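Local coordinates for protein (R)-specific secondary-alkylsulfatase (Pseudomonas sp., PDB 4AXH) that hydrolyses (R)-secondary alkyl sulfates with strict inversion of configuration, giving (S)-alcohols and sulfate, as a zinc-dependent homodimer of the metallo-beta-lactamase superfamily, at residues 317-322 with 421-426; 417-422 with 512-517; 568-573 with 642-647. All coordinates share one frame; numbering follows the deposited sequence.

Interaction 1: residues 317-322 with 421-426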
ATOM      1  N   HIS A 317     -14.017  -1.230 -10.327  1.00 23.45           N
ATOM      2  CA  HIS A 317     -14.050  -0.847  -8.906  1.00 23.31           C
ATOM      3  C   HIS A 317     -12.719  -0.179  -8.538  1.00 28.81           C
ATOM      4  O   HIS A 317     -11.828  -0.036  -9.399  1.00 29.89           O
ATOM      5  CB  HIS A 317     -14.349  -2.066  -8.013  1.00 23.96           C
ATOM      6  CG  HIS A 317     -15.159  -1.794  -6.776  1.00 26.72           C
ATOM      7  ND1 HIS A 317     -14.922  -0.673  -5.968  1.00 28.01           N
ATOM      8  CD2 HIS A 317     -16.135  -2.545  -6.206  1.00 27.44           C
ATOM      9  CE1 HIS A 317     -15.765  -0.773  -4.949  1.00 26.47           C
ATOM     10  NE2 HIS A 317     -16.515  -1.882  -5.039  1.00 27.03           N
ATOM     11  N   ASN A 318     -12.576   0.258  -7.283  1.00 23.79           N
ATOM     12  CA  ASN A 318     -11.347   0.935  -6.873  1.00 21.88           C
ATOM     13  C   ASN A 318     -10.309  -0.001  -6.296  1.00 28.06           C
ATOM     14  O   ASN A 318     -10.649  -0.888  -5.517  1.00 30.24           O
ATOM     15  CB  ASN A 318     -11.658   1.999  -5.823  1.00 12.22           C
ATOM     16  CG  ASN A 318     -12.314   3.246  -6.349  1.00 30.05           C
ATOM     17  OD1 ASN A 318     -11.755   4.013  -7.190  1.00 34.27           O
ATOM     18  ND2 ASN A 318     -13.469   3.541  -5.771  1.00 15.25           N
ATOM     19  N   LEU A 319      -9.038   0.240  -6.619  1.00 24.20           N
ATOM     20  CA  LEU A 319      -7.923  -0.451  -5.982  1.00 23.61           C
ATOM     21  C   LEU A 319      -7.460   0.487  -4.841  1.00 31.71           C
ATOM     22  O   LEU A 319      -6.885   0.036  -3.851  1.00 31.72           O
ATOM     23  CB  LEU A 319      -6.778  -0.779  -6.968  1.00 22.31           C
ATOM     24  CG  LEU A 319      -7.114  -1.848  -7.981  1.00 26.01           C
ATOM     25  CD1 LEU A 319      -6.014  -1.989  -9.009  1.00 25.83           C
ATOM     26  CD2 LEU A 319      -7.458  -3.187  -7.307  1.00 30.26           C
ATOM     27  N   LEU A 320      -7.754   1.795  -4.994  1.00 31.35           N
ATOM     28  CA  LEU A 320      -7.488   2.882  -4.052  1.00 32.23           C
ATOM     29  C   LEU A 320      -8.679   3.830  -4.050  1.00 35.98           C
ATOM     30  O   LEU A 320      -8.772   4.689  -4.942  1.00 36.60           O
ATOM     31  CB  LEU A 320      -6.162   3.654  -4.373  1.00 32.94           C
ATOM     32  CG  LEU A 320      -5.733   4.717  -3.343  1.00 38.16           C
ATOM     33  CD1 LEU A 320      -5.106   4.076  -2.128  1.00 38.64           C
ATOM     34  CD2 LEU A 320      -4.761   5.704  -3.932  1.00 38.86           C
ATOM     35  N   THR A 321      -9.578   3.692  -3.052  1.00 32.17           N
ATOM     36  CA  THR A 321     -10.747   4.567  -2.935  1.00 31.87           C
ATOM     37  C   THR A 321     -10.370   6.060  -2.742  1.00 38.41           C
ATOM     38  O   THR A 321      -9.384   6.365  -2.065  1.00 37.53           O
ATOM     39  CB  THR A 321     -11.903   3.967  -2.103  1.00 36.80           C
ATOM     40  OG1 THR A 321     -12.770   5.000  -1.659  1.00 42.03           O
ATOM     41  CG2 THR A 321     -11.455   3.173  -0.939  1.00 33.15           C
ATOM     42  N   PRO A 322     -11.060   6.996  -3.455  1.00 36.26           N
ATOM     43  CA  PRO A 322     -10.684   8.430  -3.382  1.00 35.63           C
ATOM     44  C   PRO A 322     -10.817   9.140  -2.018  1.00 40.02           C
ATOM     45  O   PRO A 322     -10.215  10.208  -1.813  1.00 40.95           O
ATOM     46  CB  PRO A 322     -11.566   9.076  -4.452  1.00 36.27           C
ATOM     47  CG  PRO A 322     -12.032   7.965  -5.292  1.00 39.49           C
ATOM     48  CD  PRO A 322     -12.176   6.805  -4.395  1.00 35.94           C
ATOM     49  N   SER A 421      -6.648   5.011 -14.810  1.00 32.10           N
ATOM     50  CA  SER A 421      -5.455   5.806 -14.487  1.00 32.76           C
ATOM     51  C   SER A 421      -5.081   5.663 -12.988  1.00 36.68           C
ATOM     52  O   SER A 421      -3.952   5.280 -12.672  1.00 35.51           O
ATOM     53  CB  SER A 421      -5.701   7.264 -14.851  1.00 37.28           C
ATOM     54  OG  SER A 421      -6.849   7.750 -14.170  1.00 50.04           O
ATOM     55  N   THR A 422      -6.064   5.910 -12.076  1.00 34.48           N
ATOM     56  CA  THR A 422      -5.915   5.826 -10.621  1.00 34.23           C
ATOM     57  C   THR A 422      -5.423   4.445 -10.196  1.00 42.28           C
ATOM     58  O   THR A 422      -4.458   4.361  -9.424  1.00 44.30           O
ATOM     59  CB  THR A 422      -7.248   6.181  -9.961  1.00 32.14           C
ATOM     60  OG1 THR A 422      -7.701   7.429 -10.480  1.00 28.94           O
ATOM     61  CG2 THR A 422      -7.186   6.179  -8.432  1.00 24.01           C
ATOM     62  N   ASN A 423      -6.086   3.372 -10.709  1.00 37.16           N
ATOM     63  CA  ASN A 423      -5.777   1.981 -10.413  1.00 36.37           C
ATOM     64  C   ASN A 423      -4.414   1.567 -10.884  1.00 38.61           C
ATOM     65  O   ASN A 423      -3.751   0.832 -10.159  1.00 38.44           O
ATOM     66  CB  ASN A 423      -6.859   1.052 -10.934  1.00 35.80           C
ATOM     67  CG  ASN A 423      -8.120   1.076 -10.095  1.00 45.35           C
ATOM     68  OD1 ASN A 423      -8.140   1.545  -8.930  1.00 40.32           O
ATOM     69  ND2 ASN A 423      -9.208   0.560 -10.672  1.00 21.59           N
ATOM     70  N   LEU A 424      -3.975   2.032 -12.071  1.00 33.27           N
ATOM     71  CA  LEU A 424      -2.610   1.735 -12.559  1.00 33.33           C
ATOM     72  C   LEU A 424      -1.579   2.397 -11.627  1.00 37.77           C
ATOM     73  O   LEU A 424      -0.614   1.752 -11.216  1.00 38.52           O
ATOM     74  CB  LEU A 424      -2.385   2.196 -14.017  1.00 32.26           C
ATOM     75  CG  LEU A 424      -3.173   1.474 -15.106  1.00 34.89           C
ATOM     76  CD1 LEU A 424      -3.140   2.255 -16.355  1.00 34.57           C
ATOM     77  CD2 LEU A 424      -2.663   0.050 -15.358  1.00 33.25           C
ATOM     78  N   ARG A 425      -1.844   3.654 -11.232  1.00 32.68           N
ATOM     79  CA  ARG A 425      -1.012   4.413 -10.294  1.00 31.62           C
ATOM     80  C   ARG A 425      -0.996   3.674  -8.958  1.00 33.41           C
ATOM     81  O   ARG A 425       0.077   3.477  -8.413  1.00 33.13           O
ATOM     82  CB  ARG A 425      -1.496   5.891 -10.190  1.00 31.25           C
ATOM     83  CG  ARG A 425      -1.209   6.682 -11.488  1.00 32.49           C
ATOM     84  CD  ARG A 425      -1.414   8.185 -11.447  1.00 21.82           C
ATOM     85  NE  ARG A 425      -2.769   8.562 -11.807  1.00 28.85           N
ATOM     86  CZ  ARG A 425      -3.105   9.367 -12.805  1.00 42.07           C
ATOM     87  NH1 ARG A 425      -2.172   9.956 -13.537  1.00 34.97           N
ATOM     88  NH2 ARG A 425      -4.374   9.616 -13.059  1.00 34.66           N
ATOM     89  N   ALA A 426      -2.162   3.146  -8.514  1.00 28.76           N
ATOM     90  CA  ALA A 426      -2.336   2.365  -7.286  1.00 28.00           C
ATOM     91  C   ALA A 426      -1.465   1.115  -7.238  1.00 33.49           C
ATOM     92  O   ALA A 426      -0.897   0.820  -6.176  1.00 32.57           O
ATOM     93  CB  ALA A 426      -3.822   2.001  -7.062  1.00 27.97           C
TER

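Interaction 2: residues 417-422 with 512-517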
ATOM      1  N   TYR A 417     -16.607   4.057 -11.520  1.00 27.40           N
ATOM      2  CA  TYR A 417     -16.389   4.126 -10.079  1.00 27.49           C
ATOM      3  C   TYR A 417     -14.916   4.190  -9.868  1.00 30.61           C
ATOM      4  O   TYR A 417     -14.393   5.251  -9.530  1.00 31.53           O
ATOM      5  CB  TYR A 417     -16.995   2.890  -9.388  1.00 29.68           C
ATOM      6  CG  TYR A 417     -17.258   3.099  -7.917  1.00 31.95           C
ATOM      7  CD1 TYR A 417     -18.315   3.888  -7.486  1.00 34.16           C
ATOM      8  CD2 TYR A 417     -16.483   2.457  -6.950  1.00 32.09           C
ATOM      9  CE1 TYR A 417     -18.571   4.078  -6.129  1.00 34.68           C
ATOM     10  CE2 TYR A 417     -16.731   2.635  -5.595  1.00 31.90           C
ATOM     11  CZ  TYR A 417     -17.767   3.464  -5.184  1.00 35.16           C
ATOM     12  OH  TYR A 417     -18.023   3.672  -3.845  1.00 27.18           O
ATOM     13  N   GLY A 418     -14.235   3.091 -10.152  1.00 25.89           N
ATOM     14  CA  GLY A 418     -12.778   3.048 -10.149  1.00 25.00           C
ATOM     15  C   GLY A 418     -12.271   3.734 -11.407  1.00 28.85           C
ATOM     16  O   GLY A 418     -13.013   3.901 -12.387  1.00 29.22           O
ATOM     17  N   ALA A 419     -11.022   4.162 -11.405  1.00 23.49           N
ATOM     18  CA  ALA A 419     -10.497   4.762 -12.610  1.00 21.63           C
ATOM     19  C   ALA A 419      -9.274   3.973 -13.071  1.00 25.06           C
ATOM     20  O   ALA A 419      -8.501   3.493 -12.232  1.00 22.83           O
ATOM     21  CB  ALA A 419     -10.164   6.203 -12.368  1.00 22.30           C
ATOM     22  N   LEU A 420      -9.144   3.766 -14.400  1.00 22.65           N
ATOM     23  CA  LEU A 420      -8.030   3.008 -14.972  1.00 22.56           C
ATOM     24  C   LEU A 420      -6.700   3.689 -14.667  1.00 32.54           C
ATOM     25  O   LEU A 420      -5.761   3.025 -14.220  1.00 34.24           O
ATOM     26  CB  LEU A 420      -8.245   2.739 -16.481  1.00 21.47           C
ATOM     27  CG  LEU A 420      -7.031   2.349 -17.357  1.00 23.98           C
ATOM     28  CD1 LEU A 420      -6.568   0.944 -17.103  1.00 21.35           C
ATOM     29  CD2 LEU A 420      -7.370   2.523 -18.811  1.00 24.95           C
ATOM     30  N   SER A 421      -6.648   5.011 -14.810  1.00 32.10           N
ATOM     31  CA  SER A 421      -5.455   5.806 -14.487  1.00 32.76           C
ATOM     32  C   SER A 421      -5.081   5.663 -12.988  1.00 36.68           C
ATOM     33  O   SER A 421      -3.952   5.280 -12.672  1.00 35.51           O
ATOM     34  CB  SER A 421      -5.701   7.264 -14.851  1.00 37.28           C
ATOM     35  OG  SER A 421      -6.849   7.750 -14.170  1.00 50.04           O
ATOM     36  N   THR A 422      -6.064   5.910 -12.076  1.00 34.48           N
ATOM     37  CA  THR A 422      -5.915   5.826 -10.621  1.00 34.23           C
ATOM     38  C   THR A 422      -5.423   4.445 -10.196  1.00 42.28           C
ATOM     39  O   THR A 422      -4.458   4.361  -9.424  1.00 44.30           O
ATOM     40  CB  THR A 422      -7.248   6.181  -9.961  1.00 32.14           C
ATOM     41  OG1 THR A 422      -7.701   7.429 -10.480  1.00 28.94           O
ATOM     42  CG2 THR A 422      -7.186   6.179  -8.432  1.00 24.01           C
ATOM     43  N   THR A 512     -15.473  14.156 -17.943  1.00 33.28           N
ATOM     44  CA  THR A 512     -15.191  12.823 -17.369  1.00 31.79           C
ATOM     45  C   THR A 512     -16.333  11.820 -17.362  1.00 35.63           C
ATOM     46  O   THR A 512     -17.472  12.150 -16.992  1.00 35.96           O
ATOM     47  CB  THR A 512     -14.500  12.901 -16.019  1.00 34.82           C
ATOM     48  OG1 THR A 512     -14.071  11.593 -15.665  1.00 37.52           O
ATOM     49  CG2 THR A 512     -15.399  13.453 -14.916  1.00 32.83           C
ATOM     50  N   GLU A 513     -15.981  10.572 -17.732  1.00 30.12           N
ATOM     51  CA  GLU A 513     -16.826   9.378 -17.772  1.00 28.62           C
ATOM     52  C   GLU A 513     -17.042   8.839 -16.345  1.00 31.46           C
ATOM     53  O   GLU A 513     -18.073   8.220 -16.051  1.00 31.13           O
ATOM     54  CB  GLU A 513     -16.111   8.319 -18.626  1.00 29.69           C
ATOM     55  CG  GLU A 513     -16.691   6.927 -18.552  1.00 32.92           C
ATOM     56  CD  GLU A 513     -16.245   6.019 -19.667  1.00 36.90           C
ATOM     57  OE1 GLU A 513     -15.042   6.054 -20.013  1.00 27.37           O
ATOM     58  OE2 GLU A 513     -17.106   5.277 -20.198  1.00 24.80           O
ATOM     59  N   ASN A 514     -16.051   9.074 -15.483  1.00 27.26           N
ATOM     60  CA  ASN A 514     -16.010   8.642 -14.101  1.00 27.57           C
ATOM     61  C   ASN A 514     -16.921   9.462 -13.210  1.00 33.31           C
ATOM     62  O   ASN A 514     -16.804  10.685 -13.151  1.00 34.66           O
ATOM     63  CB  ASN A 514     -14.572   8.661 -13.597  1.00 25.52           C
ATOM     64  CG  ASN A 514     -14.427   7.933 -12.297  1.00 38.73           C
ATOM     65  OD1 ASN A 514     -14.826   8.435 -11.248  1.00 34.71           O
ATOM     66  ND2 ASN A 514     -13.882   6.721 -12.343  1.00 25.16           N
ATOM     67  N   ALA A 515     -17.815   8.771 -12.505  1.00 29.94           N
ATOM     68  CA  ALA A 515     -18.798   9.380 -11.619  1.00 29.98           C
ATOM     69  C   ALA A 515     -18.166   9.966 -10.383  1.00 36.26           C
ATOM     70  O   ALA A 515     -18.586  11.030  -9.948  1.00 39.30           O
ATOM     71  CB  ALA A 515     -19.844   8.373 -11.233  1.00 30.41           C
ATOM     72  N   LEU A 516     -17.149   9.299  -9.825  1.00 29.98           N
ATOM     73  CA  LEU A 516     -16.436   9.754  -8.635  1.00 27.22           C
ATOM     74  C   LEU A 516     -15.600  10.969  -9.010  1.00 33.84           C
ATOM     75  O   LEU A 516     -15.597  11.946  -8.277  1.00 33.56           O
ATOM     76  CB  LEU A 516     -15.584   8.600  -8.066  1.00 25.85           C
ATOM     77  CG  LEU A 516     -16.271   7.639  -7.050  1.00 29.42           C
ATOM     78  CD1 LEU A 516     -17.721   7.369  -7.354  1.00 29.43           C
ATOM     79  CD2 LEU A 516     -15.559   6.332  -6.939  1.00 31.85           C
ATOM     80  N   TRP A 517     -14.968  10.965 -10.202  1.00 32.60           N
ATOM     81  CA  TRP A 517     -14.177  12.104 -10.684  1.00 31.00           C
ATOM     82  C   TRP A 517     -15.097  13.282 -10.902  1.00 36.55           C
ATOM     83  O   TRP A 517     -14.720  14.401 -10.582  1.00 37.07           O
ATOM     84  CB  TRP A 517     -13.430  11.749 -11.967  1.00 29.07           C
ATOM     85  CG  TRP A 517     -12.186  10.905 -11.773  1.00 28.83           C
ATOM     86  CD1 TRP A 517     -12.032   9.837 -10.930  1.00 31.24           C
ATOM     87  CD2 TRP A 517     -10.972  10.977 -12.556  1.00 27.60           C
ATOM     88  NE1 TRP A 517     -10.763   9.313 -11.059  1.00 30.21           N
ATOM     89  CE2 TRP A 517     -10.098   9.980 -12.064  1.00 31.39           C
ATOM     90  CE3 TRP A 517     -10.517  11.834 -13.578  1.00 27.21           C
ATOM     91  CZ2 TRP A 517      -8.784   9.841 -12.536  1.00 29.89           C
ATOM     92  CZ3 TRP A 517      -9.240  11.673 -14.060  1.00 27.61           C
ATOM     93  CH2 TRP A 517      -8.382  10.692 -13.535  1.00 28.29           C
TER

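Interaction 3: residues 568-573 with 642-647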
ATOM      1  N   HIS A 568       5.582  14.999  30.177  1.00 96.97           N
ATOM      2  CA  HIS A 568       4.450  14.549  30.990  1.00 96.63           C
ATOM      3  C   HIS A 568       4.414  13.012  31.075  1.00 98.38           C
ATOM      4  O   HIS A 568       3.342  12.426  31.261  1.00 98.37           O
ATOM      5  CB  HIS A 568       3.124  15.134  30.463  1.00 98.00           C
ATOM      6  CG  HIS A 568       2.983  16.608  30.687  1.00101.85           C
ATOM      7  ND1 HIS A 568       2.275  17.110  31.769  1.00103.62           N
ATOM      8  CD2 HIS A 568       3.465  17.644  29.960  1.00103.95           C
ATOM      9  CE1 HIS A 568       2.345  18.427  31.664  1.00103.28           C
ATOM     10  NE2 HIS A 568       3.051  18.796  30.590  1.00103.73           N
ATOM     11  N   ASP A 569       5.602  12.369  30.966  1.00 92.86           N
ATOM     12  CA  ASP A 569       5.776  10.920  31.012  1.00 92.17           C
ATOM     13  C   ASP A 569       5.095  10.333  32.217  1.00 96.46           C
ATOM     14  O   ASP A 569       5.177  10.900  33.303  1.00 97.14           O
ATOM     15  CB  ASP A 569       7.264  10.540  30.980  1.00 93.94           C
ATOM     16  CG  ASP A 569       8.023  10.930  29.709  1.00104.10           C
ATOM     17  OD1 ASP A 569       7.496  11.749  28.917  1.00110.77           O
ATOM     18  OD2 ASP A 569       9.142  10.419  29.508  1.00104.01           O
ATOM     19  N   MET A 570       4.365   9.235  32.006  1.00 92.53           N
ATOM     20  CA  MET A 570       3.547   8.532  32.991  1.00 92.62           C
ATOM     21  C   MET A 570       3.105   7.184  32.439  1.00 95.37           C
ATOM     22  O   MET A 570       3.202   6.950  31.237  1.00 94.89           O
ATOM     23  CB  MET A 570       2.286   9.361  33.329  1.00 95.55           C
ATOM     24  CG  MET A 570       1.458   9.713  32.110  1.00100.25           C
ATOM     25  SD  MET A 570      -0.190  10.353  32.454  1.00105.52           S
ATOM     26  CE  MET A 570       0.132  12.109  32.333  1.00102.21           C
ATOM     27  N   THR A 571       2.571   6.325  33.317  1.00 91.32           N
ATOM     28  CA  THR A 571       2.035   5.002  32.997  1.00 91.06           C
ATOM     29  C   THR A 571       0.668   4.907  33.638  1.00 95.05           C
ATOM     30  O   THR A 571       0.492   5.342  34.774  1.00 95.63           O
ATOM     31  CB  THR A 571       2.949   3.891  33.494  1.00104.36           C
ATOM     32  OG1 THR A 571       3.203   4.099  34.882  1.00109.06           O
ATOM     33  CG2 THR A 571       4.259   3.814  32.720  1.00104.00           C
ATOM     34  N   LEU A 572      -0.307   4.370  32.906  1.00 90.59           N
ATOM     35  CA  LEU A 572      -1.683   4.279  33.377  1.00 89.82           C
ATOM     36  C   LEU A 572      -2.238   2.884  33.156  1.00 92.27           C
ATOM     37  O   LEU A 572      -2.411   2.476  32.009  1.00 93.25           O
ATOM     38  CB  LEU A 572      -2.585   5.313  32.645  1.00 90.06           C
ATOM     39  CG  LEU A 572      -2.177   6.813  32.641  1.00 95.21           C
ATOM     40  CD1 LEU A 572      -1.219   7.136  31.483  1.00 95.54           C
ATOM     41  CD2 LEU A 572      -3.403   7.705  32.507  1.00 97.80           C
ATOM     42  N   ASN A 573      -2.519   2.148  34.242  1.00 85.99           N
ATOM     43  CA  ASN A 573      -3.179   0.849  34.155  1.00 84.09           C
ATOM     44  C   ASN A 573      -4.676   1.117  34.069  1.00 84.20           C
ATOM     45  O   ASN A 573      -5.174   2.066  34.680  1.00 84.00           O
ATOM     46  CB  ASN A 573      -2.883  -0.027  35.365  1.00 86.81           C
ATOM     47  CG  ASN A 573      -1.558  -0.733  35.290  1.00126.95           C
ATOM     48  OD1 ASN A 573      -0.965  -0.904  34.216  1.00123.80           O
ATOM     49  ND2 ASN A 573      -1.078  -1.191  36.436  1.00123.94           N
ATOM     50  N   LEU A 642      -4.709  11.171  35.495  1.00 83.07           N
ATOM     51  CA  LEU A 642      -5.745  10.860  34.514  1.00 81.93           C
ATOM     52  C   LEU A 642      -6.225  12.123  33.831  1.00 86.14           C
ATOM     53  O   LEU A 642      -6.197  12.190  32.601  1.00 86.12           O
ATOM     54  CB  LEU A 642      -6.923  10.068  35.106  1.00 81.40           C
ATOM     55  CG  LEU A 642      -7.893   9.468  34.083  1.00 85.39           C
ATOM     56  CD1 LEU A 642      -7.177   8.511  33.141  1.00 85.25           C
ATOM     57  CD2 LEU A 642      -9.016   8.725  34.773  1.00 87.29           C
ATOM     58  N   GLY A 643      -6.610  13.116  34.633  1.00 82.19           N
ATOM     59  CA  GLY A 643      -7.070  14.412  34.145  1.00 82.27           C
ATOM     60  C   GLY A 643      -6.012  15.107  33.314  1.00 86.93           C
ATOM     61  O   GLY A 643      -6.333  15.769  32.317  1.00 85.85           O
ATOM     62  N   GLU A 644      -4.735  14.927  33.729  1.00 84.27           N
ATOM     63  CA  GLU A 644      -3.521  15.424  33.084  1.00 84.62           C
ATOM     64  C   GLU A 644      -3.444  14.799  31.686  1.00 87.29           C
ATOM     65  O   GLU A 644      -3.319  15.525  30.692  1.00 87.48           O
ATOM     66  CB  GLU A 644      -2.282  15.021  33.930  1.00 86.64           C
ATOM     67  CG  GLU A 644      -0.942  15.543  33.422  1.00103.30           C
ATOM     68  CD  GLU A 644       0.296  15.189  34.237  1.00137.56           C
ATOM     69  OE1 GLU A 644       0.154  14.714  35.388  1.00129.55           O
ATOM     70  OE2 GLU A 644       1.417  15.410  33.722  1.00139.75           O
ATOM     71  N   PHE A 645      -3.569  13.455  31.619  1.00 81.90           N
ATOM     72  CA  PHE A 645      -3.531  12.699  30.376  1.00 80.57           C
ATOM     73  C   PHE A 645      -4.597  13.174  29.386  1.00 82.12           C
ATOM     74  O   PHE A 645      -4.257  13.465  28.243  1.00 81.96           O
ATOM     75  CB  PHE A 645      -3.611  11.183  30.650  1.00 82.11           C
ATOM     76  CG  PHE A 645      -3.925  10.334  29.447  1.00 83.29           C
ATOM     77  CD1 PHE A 645      -3.083  10.330  28.337  1.00 86.19           C
ATOM     78  CD2 PHE A 645      -5.059   9.533  29.422  1.00 85.43           C
ATOM     79  CE1 PHE A 645      -3.385   9.560  27.215  1.00 87.03           C
ATOM     80  CE2 PHE A 645      -5.361   8.760  28.300  1.00 88.17           C
ATOM     81  CZ  PHE A 645      -4.522   8.780  27.204  1.00 86.25           C
ATOM     82  N   PHE A 646      -5.850  13.317  29.842  1.00 76.72           N
ATOM     83  CA  PHE A 646      -6.981  13.777  29.041  1.00 76.16           C
ATOM     84  C   PHE A 646      -6.861  15.221  28.543  1.00 79.56           C
ATOM     85  O   PHE A 646      -7.501  15.587  27.550  1.00 79.28           O
ATOM     86  CB  PHE A 646      -8.298  13.548  29.802  1.00 78.15           C
ATOM     87  CG  PHE A 646      -8.765  12.118  29.729  1.00 79.90           C
ATOM     88  CD1 PHE A 646      -8.155  11.129  30.491  1.00 82.17           C
ATOM     89  CD2 PHE A 646      -9.764  11.744  28.845  1.00 83.66           C
ATOM     90  CE1 PHE A 646      -8.557   9.795  30.388  1.00 85.45           C
ATOM     91  CE2 PHE A 646     -10.173  10.411  28.752  1.00 85.15           C
ATOM     92  CZ  PHE A 646      -9.563   9.444  29.524  1.00 83.98           C
ATOM     93  N   GLY A 647      -6.032  16.013  29.225  1.00 75.92           N
ATOM     94  CA  GLY A 647      -5.771  17.410  28.887  1.00 75.78           C
ATOM     95  C   GLY A 647      -4.813  17.568  27.730  1.00 80.24           C
ATOM     96  O   GLY A 647      -4.707  18.651  27.148  1.00 80.10           O
TER

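Interaction 1: residues 317-322 with 421-426
Leu-319 and Asn-423 bring an irregular loop and a helix together, their CA atoms 5.5 Å apart where residues 317-322 run past the flank of helix 420-431. One side-chain amide reads the loop backbone with both of its ends. Asn-423 CG stands anti to its own carbonyl carbon (chi1 -75°), carrying the amide to the loop. Asn-423 ND2 donates to His-317 O over 3.0 Å, close to the line of that carbonyl, with His-317 O nearly in the amide plane of Asn-423. Asn-423 OD1 accepts from Leu-319 N at 2.8 Å, this donor standing well above the carbonyl plane. Two bonds thus fix the rotation of the amide. Leu-319 packs its CD1 against the aliphatic CB of Asn-423 at 3.7 Å, the two side chains lying roughly perpendicular. One turn further on, the contact is apolar: Ala-426 CB meets Leu-320 CB at 3.9 Å and also Leu-319 CB. Within the loop, His-317 ND1 accepts from Asn-318 N, while NE2 has a weak bond to the zinc ligand Glu-291. Leu-320 also packs on Phe-434 of the second subunit. A dimerisation-region helix thus packs against and hydrogen-bonds the metallo-beta-lactamase-type loop carrying residues 318-322 of the sulfate-binding site.

Interaction 2: residues 417-422 with 512-517
Asn-514 meets the backbone of Tyr-417 and Gly-418 from the N-cap of helix 515-529, so a helix-capping motif is also the joint between two parts of the dimerisation region. The polar contacts divide between the two ends of its amide, which CG, anti to the backbone N (chi1 -167°), carries. OD1 caps the helix, Asn-514 OD1 accepting from Trp-517 N at 2.7 Å and, weakly, from Leu-516 N. ND2 turns to the other segment, Asn-514 ND2 giving a weak bond of 3.2 Å to Tyr-417 O; Gly-418 O lies near it at an angle too poor for a bond. ND2 has a further weak bond to Ser-415 O. Ahead of the cap, Thr-512 OG1 accepts from Asn-514 N in an ST turn, which ties the capping residue to the end of the preceding helix.

The apolar contacts centre on Tyr-417, an experimentally established sulfate-binding residue. Leu-516 CD2 sits over the middle of its ring in a CH-pi contact, 3.7 Å from the centroid and only 9° off the ring normal. Leu-516 CD1 reaches the same ring at CD1 and CE1. The side chain of His-317 also meets this ring, with the two planes roughly perpendicular. Leu-516 thus covers one face of a binding-site aromatic.

Contacts round an indole form the third kind. Trp-517, which packs on Asp-443 of the second subunit, lies beside the start of helix 420-431, with Ala-419 CB 3.4 Å from Trp-517 NE1. Ser-421 OG approaches the benzo end, whereas Thr-422 OG1 lies at the ring edge, in plane, 3.3 Å from Trp-517 CZ2.

Interaction 3: residues 568-573 with 642-647
His-568 presents the edge of its imidazole to the carboxylate of Glu-644, with the two planes 78° apart. The bond lies in the ring plane and is nearly straight: His-568 ND1 donates to Glu-644 OE2 over 2.7 Å, and meets that oxygen on its anti side. Glu-644 reaches this edge with an extended chain, CG anti to the backbone N. Its other oxygen, OE1, forms a salt bridge with Lys-640, and this cation on the same helix would be expected to help stabilise the carboxylate's negative charge. The Phe-645 ring is met obliquely by Leu-572 CD2, which also lies 3.9 Å from Phe-645 CB.

The contact is a helix laid across the beta-sheet of strand 570-576 in the C-terminal region, which belongs to an SCP2-related family. Strand 570-573 and helix 642-646 approach to 10.2 Å between axes, their directions 108° apart, and alternate strand residues Met-570 and Leu-572 face the helix. Met-570 and Glu-644 run alongside each other, pointing opposite ways, which brings Met-570 CE to 3.6 Å from Glu-644 CD. A bend at chi3 (97°) places that methyl, so the apolar end of the methionine lies against the carboxylate carbon. Farther back, Met-570 SD is 4.0 Å from Phe-645 CB, where the two side chains lie roughly perpendicular. At the other end of the strand segment, Leu-572 CD2 also touches Leu-642 CD1, whose side chain packs in turn on Leu-624 of helix 624-630.

Interactions 1 and 2 form one continuous region, their centres about 9 Å apart, and share Ser-421 and Thr-422 on helix 420-431. Asn-318 bridges them directly, its OD1 lying 3.3 Å from Gly-418 CA and its ND2 3.7 Å from Leu-516 CD2. The sulfate-binding loop, Tyr-417 and helix 515-529 thereby lie in one continuous contact network, and both contacts also touch the second subunit, so binding site and dimer interface are close neighbours. Interaction 3 follows both along the chain, in the C-terminal region, with its centre about 41 Å from that of interaction 1 and about 46 Å from that of interaction 2. It touches neither, and joins helix to sheet away from the annotated sites.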